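Local coordinates for protein muramoyltetrapeptide carboxypeptidase (Oxalobacter formigenes OXCC13, PDB 6UUK) that probably acts as a serine-type LD-carboxypeptidase of the S66 family, cleaving the terminal residue from muramoyl tetrapeptides of the cell wall, at residues D101-R104 / S105-M109; S152-T155 / V156-M159; L183-F186 / T187-F191; L259-L262 / D263-I267. All coordinates share one frame; numbering follows the deposited sequence.

Interaction 1. Residues D101-R104 / S105-M109; sequences DEER and SRQIM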
loop_
_atom_site.group_PDB
_atom_site.type_symbol
_atom_site.label_atom_id
_atom_site.label_comp_id
_atom_site.label_asym_id
_atom_site.label_seq_id
_atom_site.Cartn_x
_atom_site.Cartn_y
_atom_site.Cartn_z
ATOM N N ASP B 101 -17.881 8.364 11.293
ATOM C CA ASP B 101 -18.110 7.397 10.224
ATOM C C ASP B 101 -19.598 7.220 9.943
ATOM O O ASP B 101 -20.010 7.116 8.782
ATOM C CB ASP B 101 -17.473 6.055 10.584
ATOM C CG ASP B 101 -16.007 6.186 10.945
ATOM O OD1 ASP B 101 -15.346 7.113 10.434
ATOM O OD2 ASP B 101 -15.515 5.358 11.740
ATOM N N GLU B 102 -20.418 7.191 10.994
ATOM C CA GLU B 102 -21.854 7.022 10.805
ATOM C C GLU B 102 -22.493 8.277 10.223
ATOM O O GLU B 102 -23.444 8.179 9.441
ATOM C CB GLU B 102 -22.524 6.650 12.129
ATOM C CG GLU B 102 -22.003 5.365 12.764
ATOM C CD GLU B 102 -20.686 5.560 13.496
ATOM O OE1 GLU B 102 -20.305 6.726 13.736
ATOM O OE2 GLU B 102 -20.030 4.549 13.827
ATOM N N GLU B 103 -21.989 9.457 10.588
ATOM C CA GLU B 103 -22.546 10.690 10.042
ATOM C C GLU B 103 -22.112 10.899 8.598
ATOM O O GLU B 103 -22.924 11.301 7.756
ATOM C CB GLU B 103 -22.139 11.883 10.907
ATOM C CG GLU B 103 -22.678 13.219 10.413
ATOM C CD GLU B 103 -24.196 13.283 10.419
ATOM O OE1 GLU B 103 -24.822 12.597 11.256
ATOM O OE2 GLU B 103 -24.763 14.020 9.585
ATOM N N ARG B 104 -20.839 10.633 8.291
ATOM C CA ARG B 104 -20.389 10.718 6.906
ATOM C C ARG B 104 -21.116 9.711 6.027
ATOM O O ARG B 104 -21.384 9.988 4.854
ATOM C CB ARG B 104 -18.876 10.501 6.817
ATOM C CG ARG B 104 -18.045 11.524 7.566
ATOM C CD ARG B 104 -16.589 11.495 7.118
ATOM N NE ARG B 104 -16.043 10.141 7.078
ATOM C CZ ARG B 104 -15.519 9.512 8.125
ATOM N NH1 ARG B 104 -15.474 10.111 9.307
ATOM N NH2 ARG B 104 -15.043 8.281 7.992
ATOM N N SER B 105 -21.448 8.540 6.577
ATOM C CA SER B 105 -22.178 7.543 5.802
ATOM C C SER B 105 -23.611 7.988 5.543
ATOM O O SER B 105 -24.134 7.807 4.437
ATOM C CB SER B 105 -22.157 6.200 6.528
ATOM O OG SER B 105 -20.842 5.846 6.907
ATOM N N ARG B 106 -24.263 8.568 6.554
ATOM C CA ARG B 106 -25.638 9.021 6.390
ATOM C C ARG B 106 -25.740 10.155 5.379
ATOM O O ARG B 106 -26.738 10.249 4.655
ATOM C CB ARG B 106 -26.207 9.461 7.739
ATOM C CG ARG B 106 -27.690 9.785 7.712
ATOM C CD ARG B 106 -28.073 10.681 8.876
ATOM N NE ARG B 106 -27.313 11.927 8.863
ATOM C CZ ARG B 106 -27.636 12.989 8.133
ATOM N NH1 ARG B 106 -28.708 12.960 7.354
ATOM N NH2 ARG B 106 -26.885 14.082 8.180
ATOM N N GLN B 107 -24.724 11.020 5.311
ATOM C CA GLN B 107 -24.747 12.120 4.355
ATOM C C GLN B 107 -24.624 11.642 2.914
ATOM O O GLN B 107 -25.032 12.362 1.998
ATOM C CB GLN B 107 -23.631 13.116 4.672
ATOM C CG GLN B 107 -23.790 13.821 6.011
ATOM C CD GLN B 107 -22.593 14.681 6.367
ATOM O OE1 GLN B 107 -21.682 14.865 5.559
ATOM N NE2 GLN B 107 -22.587 15.211 7.585
ATOM N N ILE B 108 -24.072 10.447 2.692
ATOM C CA ILE B 108 -23.990 9.914 1.337
ATOM C C ILE B 108 -25.305 9.256 0.938
ATOM O O ILE B 108 -25.729 9.341 -0.220
ATOM C CB ILE B 108 -22.806 8.936 1.217
ATOM C CG1 ILE B 108 -21.523 9.585 1.736
ATOM C CG2 ILE B 108 -22.617 8.503 -0.227
ATOM C CD1 ILE B 108 -20.313 8.679 1.680
HETATM N N MSE B 109 -25.970 8.598 1.883
HETATM C CA MSE B 109 -27.251 7.956 1.613
HETATM C C MSE B 109 -28.353 8.991 1.416
HETATM O O MSE B 109 -29.324 8.747 0.701
HETATM C CB MSE B 109 -27.629 7.004 2.750
HETATM C CG MSE B 109 -26.624 5.892 3.014
HETATM SE SE MSE B 109 -26.254 4.788 1.449
HETATM C CE MSE B 109 -24.589 5.623 0.888
#
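S105 opens the 105-109 run by turning its backbone N back to D101 O, 3.0 Å away. Its OG also comes up to that oxygen, modelled so close that the length is doubtful, and D135 adds a weak bond to this hydroxyl. R106 donates its backbone N to E102 O, and its guanidinium comes alongside the carboxylate of E103. With CG anti to the backbone N in both residues (chi1 -180° in E103, -173° in R106), the two side chains run the same way, and R106 NH2 meets E103 OE2 at 2.5 Å in a nearly straight salt bridge. The carboxyl oxygen lies in the guanidinium plane and is met on its syn side, somewhat out of the carboxylate plane; NE adds a weak bond. R106 NH1 forms a second salt bridge with E110, one turn on. Q107 donates its backbone N to E103 O, while its extended side chain brings NE2 to E103 OE2 at 3.2 Å, on the anti lone pair. One carboxyl oxygen thus accepts from two side chains, which should fix the rotation of the E103 carboxylate. I108 sets CG1 3.1 Å from R104 O, its backbone bond to that oxygen being weak. These i to i+3 and i to i+4 pairs, with E103 bridging R106 and Q107, are characteristic of an alpha-helix, here helix 101-111 of the N-terminal domain.

Interaction 2. Residues S152-T155 / V156-M159; sequences SDFT and VFEM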
loop_
_atom_site.group_PDB
_atom_site.type_symbol
_atom_site.label_atom_id
_atom_site.label_comp_id
_atom_site.label_asym_id
_atom_site.label_seq_id
_atom_site.Cartn_x
_atom_site.Cartn_y
_atom_site.Cartn_z
ATOM N N SER B 152 -8.326 10.576 -5.730
ATOM C CA SER B 152 -7.491 10.389 -4.538
ATOM C C SER B 152 -8.126 9.300 -3.685
ATOM O O SER B 152 -8.331 8.184 -4.194
ATOM C CB SER B 152 -7.288 11.741 -3.850
ATOM O OG SER B 152 -6.524 11.598 -2.663
ATOM N N ASP B 153 -8.451 9.555 -2.414
ATOM C CA ASP B 153 -9.059 8.534 -1.568
ATOM C C ASP B 153 -10.434 8.115 -2.069
ATOM O O ASP B 153 -10.896 7.017 -1.738
ATOM C CB ASP B 153 -9.150 9.043 -0.129
ATOM C CG ASP B 153 -9.752 8.024 0.818
ATOM O OD1 ASP B 153 -9.125 6.967 1.038
ATOM O OD2 ASP B 153 -10.852 8.286 1.349
ATOM N N PHE B 154 -11.094 8.955 -2.869
ATOM C CA PHE B 154 -12.412 8.623 -3.395
ATOM C C PHE B 154 -12.372 7.499 -4.423
ATOM O O PHE B 154 -13.437 7.026 -4.837
ATOM C CB PHE B 154 -13.057 9.869 -4.006
ATOM C CG PHE B 154 -14.553 9.800 -4.091
ATOM C CD1 PHE B 154 -15.326 9.844 -2.943
ATOM C CD2 PHE B 154 -15.189 9.703 -5.317
ATOM C CE1 PHE B 154 -16.705 9.783 -3.014
ATOM C CE2 PHE B 154 -16.567 9.643 -5.396
ATOM C CZ PHE B 154 -17.325 9.685 -4.243
ATOM N N THR B 155 -11.181 7.068 -4.848
ATOM C CA THR B 155 -11.081 5.891 -5.705
ATOM C C THR B 155 -11.629 4.654 -5.005
ATOM O O THR B 155 -12.205 3.774 -5.655
ATOM C CB THR B 155 -9.625 5.670 -6.126
ATOM O OG1 THR B 155 -9.128 6.847 -6.774
ATOM C CG2 THR B 155 -9.509 4.489 -7.082
ATOM N N VAL B 156 -11.468 4.577 -3.681
ATOM C CA VAL B 156 -12.040 3.475 -2.912
ATOM C C VAL B 156 -13.554 3.444 -3.070
ATOM O O VAL B 156 -14.157 2.375 -3.231
ATOM C CB VAL B 156 -11.623 3.592 -1.434
ATOM C CG1 VAL B 156 -12.365 2.579 -0.577
ATOM C CG2 VAL B 156 -10.117 3.417 -1.290
ATOM N N PHE B 157 -14.192 4.616 -3.038
ATOM C CA PHE B 157 -15.640 4.679 -3.206
ATOM C C PHE B 157 -16.062 4.258 -4.607
ATOM O O PHE B 157 -17.127 3.657 -4.777
ATOM C CB PHE B 157 -16.136 6.094 -2.904
ATOM C CG PHE B 157 -17.633 6.221 -2.855
ATOM C CD1 PHE B 157 -18.360 6.491 -4.004
ATOM C CD2 PHE B 157 -18.314 6.084 -1.657
ATOM C CE1 PHE B 157 -19.734 6.613 -3.959
ATOM C CE2 PHE B 157 -19.689 6.205 -1.609
ATOM C CZ PHE B 157 -20.399 6.469 -2.761
ATOM N N GLU B 158 -15.241 4.558 -5.614
ATOM C CA GLU B 158 -15.615 4.283 -6.995
ATOM C C GLU B 158 -15.386 2.834 -7.399
ATOM O O GLU B 158 -15.985 2.379 -8.379
ATOM C CB GLU B 158 -14.844 5.211 -7.937
ATOM C CG GLU B 158 -15.142 6.684 -7.721
ATOM C CD GLU B 158 -14.550 7.565 -8.802
ATOM O OE1 GLU B 158 -13.919 7.025 -9.736
ATOM O OE2 GLU B 158 -14.718 8.800 -8.718
HETATM N N MSE B 159 -14.542 2.101 -6.679
HETATM C CA MSE B 159 -14.308 0.695 -6.991
HETATM C C MSE B 159 -15.463 -0.169 -6.498
HETATM O O MSE B 159 -15.869 -1.120 -7.166
HETATM C CB MSE B 159 -12.990 0.214 -6.381
HETATM C CG MSE B 159 -11.746 0.857 -6.980
HETATM SE SE MSE B 159 -11.616 0.635 -8.915
HETATM C CE MSE B 159 -12.304 2.372 -9.476
#
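F154 and F157 pair at the turn that leads from strand 147-150 into helix 155-163, the strand-turn-helix that carries the predicted nucleophile S152 and resembles the nucleophile elbow of other serine hydrolases. S152 has phi 61° and psi -124°, a strained backbone of the kind found at such elbows. The aromatic contact is a near-parallel pair slid far apart: the planes are 15° apart, the centroids 4.8 Å, and the rings barely overlap. F154 CZ comes to 3.4 Å from F157 CD1, and a CH-pi contact sets F157 CB over one face of the F154 ring, 3.9 Å from its centroid. Both rings have CG anti to the backbone N, which sends them out side by side. An alanine at F154 is likely to open a gap beside F157 CB and CD1, leaving the F157 ring with only part of its aromatic surroundings and E158 without the ring edge it stands against. At the rim of the F154 ring the carboxylate of E158 stands nearly perpendicular, its OE2 3.6 Å from F154 CD2. Hydrogen bonds start the helix: V156 N reaches D153 O from above the carbonyl plane, E158 N bonds to F154 O and M159 N to T155 O. Around the turn, D153 OD2 bonds to T129, and F148 and F138 meet the F157 ring. The O of S152 accepts twice from one face of its plane, from T155 N at 3.1 Å and from T155 OG1 at 3.0 Å, and T155 OG1 in turn accepts from N222 N.

Interaction 3. Residues L183-F186 / T187-F191; sequences LSAF and TLNHF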
loop_
_atom_site.group_PDB
_atom_site.type_symbol
_atom_site.label_atom_id
_atom_site.label_comp_id
_atom_site.label_asym_id
_atom_site.label_seq_id
_atom_site.Cartn_x
_atom_site.Cartn_y
_atom_site.Cartn_z
ATOM N N LEU B 183 -7.881 29.014 -10.976
ATOM C CA LEU B 183 -8.777 28.026 -11.561
ATOM C C LEU B 183 -8.289 27.588 -12.936
ATOM O O LEU B 183 -7.751 28.385 -13.710
ATOM C CB LEU B 183 -10.194 28.592 -11.663
ATOM C CG LEU B 183 -10.958 28.759 -10.349
ATOM C CD1 LEU B 183 -12.287 29.456 -10.585
ATOM C CD2 LEU B 183 -11.173 27.409 -9.685
ATOM N N SER B 184 -8.481 26.307 -13.236
ATOM C CA SER B 184 -8.035 25.712 -14.488
ATOM C C SER B 184 -9.220 25.590 -15.438
ATOM O O SER B 184 -10.197 24.899 -15.132
ATOM C CB SER B 184 -7.405 24.340 -14.244
ATOM O OG SER B 184 -7.034 23.725 -15.464
ATOM N N ALA B 185 -9.130 26.264 -16.587
ATOM C CA ALA B 185 -10.161 26.112 -17.605
ATOM C C ALA B 185 -10.136 24.719 -18.217
ATOM O O ALA B 185 -11.184 24.195 -18.606
ATOM C CB ALA B 185 -9.994 27.176 -18.689
ATOM N N PHE B 186 -8.953 24.105 -18.306
ATOM C CA PHE B 186 -8.854 22.753 -18.848
ATOM C C PHE B 186 -9.612 21.755 -17.983
ATOM O O PHE B 186 -10.303 20.870 -18.500
ATOM C CB PHE B 186 -7.383 22.354 -18.974
ATOM C CG PHE B 186 -7.168 20.960 -19.494
ATOM C CD1 PHE B 186 -7.045 19.889 -18.622
ATOM C CD2 PHE B 186 -7.072 20.721 -20.855
ATOM C CE1 PHE B 186 -6.843 18.609 -19.097
ATOM C CE2 PHE B 186 -6.868 19.442 -21.336
ATOM C CZ PHE B 186 -6.754 18.385 -20.455
ATOM N N THR B 187 -9.496 21.882 -16.659
ATOM C CA THR B 187 -10.152 20.936 -15.763
ATOM C C THR B 187 -11.660 21.159 -15.730
ATOM O O THR B 187 -12.441 20.204 -15.821
ATOM C CB THR B 187 -9.563 21.054 -14.356
ATOM O OG1 THR B 187 -8.175 20.699 -14.385
ATOM C CG2 THR B 187 -10.296 20.137 -13.389
ATOM N N LEU B 188 -12.087 22.418 -15.610
ATOM C CA LEU B 188 -13.509 22.704 -15.449
ATOM C C LEU B 188 -14.288 22.474 -16.738
ATOM O O LEU B 188 -15.448 22.047 -16.689
ATOM C CB LEU B 188 -13.703 24.138 -14.954
ATOM C CG LEU B 188 -13.732 24.368 -13.438
ATOM C CD1 LEU B 188 -12.487 23.817 -12.754
ATOM C CD2 LEU B 188 -13.901 25.847 -13.126
ATOM N N ASN B 189 -13.680 22.745 -17.895
ATOM C CA ASN B 189 -14.374 22.527 -19.159
ATOM C C ASN B 189 -14.458 21.044 -19.503
ATOM O O ASN B 189 -15.472 20.587 -20.041
ATOM C CB ASN B 189 -13.683 23.299 -20.284
ATOM C CG ASN B 189 -13.734 24.800 -20.075
ATOM O OD1 ASN B 189 -14.085 25.277 -18.995
ATOM N ND2 ASN B 189 -13.375 25.555 -21.107
ATOM N N HIS B 190 -13.404 20.279 -19.205
ATOM C CA HIS B 190 -13.464 18.836 -19.412
ATOM C C HIS B 190 -14.454 18.176 -18.462
ATOM O O HIS B 190 -15.051 17.149 -18.805
ATOM C CB HIS B 190 -12.078 18.214 -19.245
ATOM C CG HIS B 190 -11.254 18.224 -20.495
ATOM N ND1 HIS B 190 -11.191 17.146 -21.352
ATOM C CD2 HIS B 190 -10.456 19.177 -21.030
ATOM C CE1 HIS B 190 -10.392 17.436 -22.363
ATOM N NE2 HIS B 190 -9.932 18.663 -22.192
ATOM N N PHE B 191 -14.643 18.747 -17.271
ATOM C CA PHE B 191 -15.607 18.191 -16.325
ATOM C C PHE B 191 -17.036 18.447 -16.786
ATOM O O PHE B 191 -17.861 17.527 -16.818
ATOM C CB PHE B 191 -15.372 18.777 -14.933
ATOM C CG PHE B 191 -16.468 18.468 -13.952
ATOM C CD1 PHE B 191 -16.599 17.199 -13.415
ATOM C CD2 PHE B 191 -17.362 19.451 -13.564
ATOM C CE1 PHE B 191 -17.607 16.914 -12.513
ATOM C CE2 PHE B 191 -18.372 19.173 -12.662
ATOM C CZ PHE B 191 -18.495 17.903 -12.136
#
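A polar cap and an aromatic pair, both local, join S184 to T187 and F186 to H190 in the first turns of helix 185-196, beside helix 67-79, where V76 touches L183 and L188. S184 turns its OG anti to its own backbone N (chi1 177°), which carries the hydroxyl over the start of the helix to accept from T187 N at 3.3 Å. This is an N-cap: a side-chain oxygen takes up an amide of the first turn, where the i to i+4 pattern has not yet begun. The neighbouring loop grips both hydroxyls of the cap, D319 OD1 bonding to S184 OG, and K318 O and K320 N to T187 OG1. The two hydroxyl oxygens, S184 OG and T187 OG1, are 3.4 Å apart. Beyond the cap, L188 N bonds to S184 O, N189 N to A185 O and H190 N to F186 O, the i to i+4 ladder of a regular alpha-helix. N189 lays its CB 3.1 Å from A185 O, and its OD1 bonds to R80. One turn apart, F186 and H190 bring their rings together obliquely, planes at 42° and centroids 4.3 Å apart. H190 CD2 lies over one face of the phenyl ring, offset to its rim, and H190 NE2 approaches F186 CE2 to 3.3 Å. The same CD2 also sits 3.0 Å from F186 O, which meets the imidazole at its edge, near the ring plane.

Interaction 4. Residues L259-L262 / D263-I267; sequences LLQL and DESGI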
loop_
_atom_site.group_PDB
_atom_site.type_symbol
_atom_site.label_atom_id
_atom_site.label_comp_id
_atom_site.label_asym_id
_atom_site.label_seq_id
_atom_site.Cartn_x
_atom_site.Cartn_y
_atom_site.Cartn_z
ATOM N N LEU B 259 2.526 -1.507 -8.225
ATOM C CA LEU B 259 2.215 -2.133 -9.505
ATOM C C LEU B 259 2.528 -3.622 -9.488
ATOM O O LEU B 259 1.872 -4.400 -10.189
ATOM C CB LEU B 259 2.978 -1.440 -10.635
ATOM C CG LEU B 259 2.477 -0.054 -11.046
ATOM C CD1 LEU B 259 3.387 0.554 -12.101
ATOM C CD2 LEU B 259 1.044 -0.125 -11.546
ATOM N N LEU B 260 3.522 -4.038 -8.699
ATOM C CA LEU B 260 3.807 -5.462 -8.565
ATOM C C LEU B 260 2.729 -6.175 -7.761
ATOM O O LEU B 260 2.447 -7.351 -8.015
ATOM C CB LEU B 260 5.177 -5.673 -7.921
ATOM C CG LEU B 260 6.389 -5.492 -8.837
ATOM C CD1 LEU B 260 7.680 -5.763 -8.082
ATOM C CD2 LEU B 260 6.277 -6.396 -10.056
ATOM N N GLN B 261 2.119 -5.488 -6.791
ATOM C CA GLN B 261 1.012 -6.089 -6.054
ATOM C C GLN B 261 -0.179 -6.332 -6.970
ATOM O O GLN B 261 -0.826 -7.384 -6.896
ATOM C CB GLN B 261 0.611 -5.200 -4.878
ATOM C CG GLN B 261 -0.527 -5.767 -4.043
ATOM C CD GLN B 261 -0.834 -4.925 -2.823
ATOM O OE1 GLN B 261 -0.441 -3.762 -2.742
ATOM N NE2 GLN B 261 -1.538 -5.510 -1.861
ATOM N N LEU B 262 -0.483 -5.371 -7.845
ATOM C CA LEU B 262 -1.533 -5.575 -8.834
ATOM C C LEU B 262 -1.153 -6.625 -9.870
ATOM O O LEU B 262 -2.044 -7.207 -10.496
ATOM C CB LEU B 262 -1.867 -4.257 -9.532
ATOM C CG LEU B 262 -2.258 -3.098 -8.614
ATOM C CD1 LEU B 262 -2.580 -1.850 -9.421
ATOM C CD2 LEU B 262 -3.431 -3.486 -7.724
ATOM N N ASP B 263 0.142 -6.876 -10.067
ATOM C CA ASP B 263 0.555 -7.912 -11.005
ATOM C C ASP B 263 0.582 -9.287 -10.344
ATOM O O ASP B 263 0.124 -10.270 -10.935
ATOM C CB ASP B 263 1.919 -7.567 -11.600
ATOM C CG ASP B 263 2.426 -8.634 -12.549
ATOM O OD1 ASP B 263 1.818 -8.821 -13.626
ATOM O OD2 ASP B 263 3.439 -9.286 -12.217
ATOM N N GLU B 264 1.105 -9.372 -9.118
ATOM C CA GLU B 264 1.127 -10.648 -8.409
ATOM C C GLU B 264 -0.278 -11.112 -8.040
ATOM O O GLU B 264 -0.552 -12.318 -8.044
ATOM C CB GLU B 264 1.999 -10.542 -7.156
ATOM C CG GLU B 264 3.479 -10.354 -7.453
ATOM C CD GLU B 264 4.102 -11.572 -8.108
ATOM O OE1 GLU B 264 3.586 -12.690 -7.900
ATOM O OE2 GLU B 264 5.105 -11.412 -8.834
ATOM N N SER B 265 -1.179 -10.179 -7.724
ATOM C CA SER B 265 -2.563 -10.542 -7.442
ATOM C C SER B 265 -3.316 -10.994 -8.687
ATOM O O SER B 265 -4.438 -11.497 -8.561
ATOM C CB SER B 265 -3.299 -9.367 -6.795
ATOM O OG SER B 265 -2.684 -8.984 -5.578
ATOM N N GLY B 266 -2.737 -10.823 -9.871
ATOM C CA GLY B 266 -3.356 -11.262 -11.103
ATOM C C GLY B 266 -4.252 -10.250 -11.778
ATOM O O GLY B 266 -4.985 -10.619 -12.703
ATOM N N ILE B 267 -4.216 -8.987 -11.355
ATOM C CA ILE B 267 -5.114 -7.987 -11.925
ATOM C C ILE B 267 -4.608 -7.510 -13.281
ATOM O O ILE B 267 -5.390 -7.349 -14.225
ATOM C CB ILE B 267 -5.290 -6.817 -10.941
ATOM C CG1 ILE B 267 -5.745 -7.334 -9.575
ATOM C CG2 ILE B 267 -6.284 -5.803 -11.492
ATOM C CD1 ILE B 267 -7.050 -8.097 -9.616
#
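In S265 the side chain is turned so that OG lies beside the backbone N and opposite the carbonyl carbon (chi1 -60°), which brings the hydroxyl back to the last turn of helix 252-264. OG donates to Q261 O at 2.8 Å, while S265 N reaches the same oxygen at 2.9 Å from the opposite face of its plane. An alanine in place of S265 would probably leave Q261 O with the backbone donor alone, one face of its plane losing its hydroxyl partner. L260 O accepts from E264 N over 2.7 Å, and E264 lays its CG against the same oxygen. The chain then leaves the helix through a Schellman motif: G266 takes a positive phi of 90°, a backbone conformation that suits glycine, its N bonding back to D263 O, and I267 N bonds to L262 O at 2.9 Å. Q261 NE2 bonds to A230 of the second subunit and E264 OE1 to W234 of that subunit, so this helix end lies at the dimer interface. Within the chain it belongs to the beta-alpha-beta unit of strands 242-248 and 273-280, with L259 and L262 against helix 223-228 and L259 and L260 against helix 293-303.

How the interactions relate
Interactions 1 and 2 touch, I108 CG2 packing on F157 CZ at 3.9 Å; both lie in the N-terminal domain, with centres about 16 Å apart. Interaction 2 holds the predicted nucleophile S152; the side chain of T155 is about 5 Å from that of E246 and about 7 Å from that of H316, the predicted charge relay pair. Interaction 3 comes next along the chain, nearest atoms about 9 Å from interaction 2, and its T187 side chain is about 11 Å from that of H316. Interaction 4, in the C-terminal domain, has its L259 side chain about 10 Å from that of E246. Interactions 3 and 4 lie on opposite sides of the chain's centre.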